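Local coordinates for protein polymerase subunit PA (Dhori virus, PDB 4CGS) that forms the N-terminal, cap-snatching-type domain of a viral polymerase subunit and probably takes part in RNA binding, at residues Glu14-Ser19 and Glu33-Glu38. Residues are numbered along the deposited sequence; the frame is centred on the assembly and turned at random.
Sequences EIWALS and EARIVE
R35 lays its guanidinium flat on the indole of W16, the two planes only 8° apart. The side chain gets there by staying extended: CG stands anti to the backbone N (chi1 -174°), and the later torsions are trans as well, which carries the charged end from helix 31-44 across to helix 13-18. CZ of R35 sits over the five-membered ring of W16, 3.8 Å from its centroid, in cation-pi geometry, while CD of R35 makes a CH-pi contact 4.0 Å from the centroid of the six-membered ring of W16. Arginine suits this place because its flat cation can stack by its face and still donate hydrogen bonds at its edge; tryptophan offers a broad face and an N-H besides.

Both hydrogen bonds across the contact use that edge. NH2 of R35 donates to the carbonyl O of W16 at 3.0 Å, and NE of R35 donates to OG of S19 at 2.9 Å; both are fairly straight, the latter with an N-H...O angle of 161°. OG of S19 donates its own hydrogen bond to O of W16 (2.7 Å), so the small hydroxyl is acceptor and donor at once. The carbonyl O is thus gripped from opposite faces of its plane. NE1 of W16 is hydrogen-bonded to OD1 of D4, outside the two segments.

Apolar contact is slight: CG1 of I36, a purely hydrocarbon neighbour, meets the W16 ring edge at CZ3, 4.0 Å away; the I36 side chain also touches L162 and M166 of helix 162-166.

Stacking sets the guanidinium plane and the edge bonds resist turning within it. This buried cation-pi stack joins the short helix 13-18 to helix 31-44 without a carboxylate from either segment, though D4 on the indole N-H would probably enrich the ring's electrons and favour the cation.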
loop_
_atom_site.group_PDB
_atom_site.type_symbol
_atom_site.label_atom_id
_atom_site.label_comp_id
_atom_site.label_asym_id
_atom_site.label_seq_id
_atom_site.Cartn_x
_atom_site.Cartn_y
_atom_site.Cartn_z
ATOM N N GLU A 14 13.441 -8.415 2.030
ATOM C CA GLU A 14 13.157 -7.865 3.400
ATOM C C GLU A 14 11.702 -7.543 3.601
ATOM O O GLU A 14 11.205 -7.754 4.704
ATOM C CB GLU A 14 14.099 -6.708 3.732
ATOM C CG GLU A 14 14.023 -5.495 2.803
ATOM C CD GLU A 14 14.888 -5.513 1.543
ATOM O OE1 GLU A 14 15.254 -6.608 1.078
ATOM O OE2 GLU A 14 15.165 -4.371 1.066
ATOM N N ILE A 15 11.005 -7.102 2.567
ATOM C CA ILE A 15 9.537 -6.915 2.637
ATOM C C ILE A 15 8.815 -8.240 2.780
ATOM O O ILE A 15 7.928 -8.386 3.612
ATOM C CB ILE A 15 9.051 -5.999 1.504
ATOM C CG1 ILE A 15 9.483 -4.553 1.766
ATOM C CG2 ILE A 15 7.528 -6.204 1.316
ATOM C CD1 ILE A 15 9.166 -3.598 0.599
ATOM N N TRP A 16 9.241 -9.254 2.025
ATOM C CA TRP A 16 8.683 -10.572 2.146
ATOM C C TRP A 16 8.900 -11.089 3.535
ATOM O O TRP A 16 7.960 -11.641 4.168
ATOM C CB TRP A 16 9.279 -11.475 1.136
ATOM C CG TRP A 16 8.707 -12.861 1.037
ATOM C CD1 TRP A 16 9.251 -14.047 1.498
ATOM C CD2 TRP A 16 7.508 -13.224 0.359
ATOM N NE1 TRP A 16 8.489 -15.053 1.167
ATOM C CE2 TRP A 16 7.407 -14.663 0.468
ATOM C CE3 TRP A 16 6.519 -12.530 -0.277
ATOM C CZ2 TRP A 16 6.341 -15.360 -0.075
ATOM C CZ3 TRP A 16 5.492 -13.235 -0.865
ATOM C CH2 TRP A 16 5.413 -14.620 -0.748
ATOM N N ALA A 17 10.091 -10.941 4.062
ATOM C CA ALA A 17 10.338 -11.446 5.400
ATOM C C ALA A 17 9.464 -10.678 6.453
ATOM O O ALA A 17 8.924 -11.267 7.420
ATOM C CB ALA A 17 11.810 -11.349 5.746
ATOM N N LEU A 18 9.391 -9.375 6.341
ATOM C CA LEU A 18 8.631 -8.560 7.257
ATOM C C LEU A 18 7.133 -8.991 7.263
ATOM O O LEU A 18 6.441 -8.935 8.294
ATOM C CB LEU A 18 8.804 -7.039 6.981
ATOM C CG LEU A 18 8.153 -6.141 8.061
ATOM C CD1 LEU A 18 8.532 -6.538 9.512
ATOM C CD2 LEU A 18 8.385 -4.669 7.801
ATOM N N SER A 19 6.635 -9.372 6.105
ATOM C CA SER A 19 5.258 -9.820 6.008
ATOM C C SER A 19 4.929 -11.022 6.871
ATOM O O SER A 19 3.750 -11.306 7.120
ATOM C CB SER A 19 4.818 -10.086 4.587
ATOM O OG SER A 19 5.335 -11.259 4.070
ATOM N N GLU A 33 -1.479 -15.689 -2.594
ATOM C CA GLU A 33 -1.953 -14.581 -3.396
ATOM C C GLU A 33 -2.139 -13.336 -2.495
ATOM O O GLU A 33 -1.759 -12.231 -2.838
ATOM C CB GLU A 33 -3.246 -14.898 -4.091
ATOM C CG GLU A 33 -3.239 -15.972 -5.185
ATOM C CD GLU A 33 -3.290 -17.421 -4.703
ATOM O OE1 GLU A 33 -3.101 -17.722 -3.531
ATOM O OE2 GLU A 33 -3.629 -18.298 -5.533
ATOM N N ALA A 34 -2.787 -13.540 -1.369
ATOM C CA ALA A 34 -2.994 -12.478 -0.430
ATOM C C ALA A 34 -1.712 -11.939 0.116
ATOM O O ALA A 34 -1.588 -10.700 0.284
ATOM C CB ALA A 34 -3.916 -12.909 0.698
ATOM N N ARG A 35 -0.719 -12.743 0.363
ATOM C CA ARG A 35 0.573 -12.287 0.890
ATOM C C ARG A 35 1.263 -11.420 -0.155
ATOM O O ARG A 35 1.849 -10.376 0.190
ATOM C CB ARG A 35 1.456 -13.470 1.243
ATOM C CG ARG A 35 2.746 -13.136 1.925
ATOM C CD ARG A 35 3.490 -14.329 2.426
ATOM N NE ARG A 35 4.719 -13.928 3.099
ATOM C CZ ARG A 35 5.623 -14.808 3.559
ATOM N NH1 ARG A 35 5.377 -16.116 3.392
ATOM N NH2 ARG A 35 6.779 -14.396 4.111
ATOM N N ILE A 36 1.224 -11.849 -1.434
ATOM C CA ILE A 36 1.797 -11.034 -2.466
ATOM C C ILE A 36 1.132 -9.716 -2.573
ATOM O O ILE A 36 1.803 -8.688 -2.629
ATOM C CB ILE A 36 1.801 -11.791 -3.822
ATOM C CG1 ILE A 36 2.761 -13.021 -3.729
ATOM C CG2 ILE A 36 2.247 -10.865 -4.955
ATOM C CD1 ILE A 36 2.670 -14.014 -4.865
ATOM N N VAL A 37 -0.188 -9.683 -2.627
ATOM C CA VAL A 37 -0.917 -8.411 -2.636
ATOM C C VAL A 37 -0.595 -7.520 -1.437
ATOM O O VAL A 37 -0.421 -6.310 -1.597
ATOM C CB VAL A 37 -2.423 -8.601 -2.845
ATOM C CG1 VAL A 37 -3.180 -7.285 -2.674
ATOM C CG2 VAL A 37 -2.685 -9.187 -4.225
ATOM N N GLU A 38 -0.444 -8.134 -0.276
ATOM C CA GLU A 38 -0.143 -7.333 0.958
ATOM C C GLU A 38 1.253 -6.753 0.864
ATOM O O GLU A 38 1.496 -5.609 1.243
ATOM C CB GLU A 38 -0.328 -8.214 2.198
ATOM C CG GLU A 38 -0.360 -7.426 3.500
ATOM C CD GLU A 38 -0.684 -8.267 4.705
ATOM O OE1 GLU A 38 -1.227 -9.374 4.578
ATOM O OE2 GLU A 38 -0.309 -7.813 5.819
#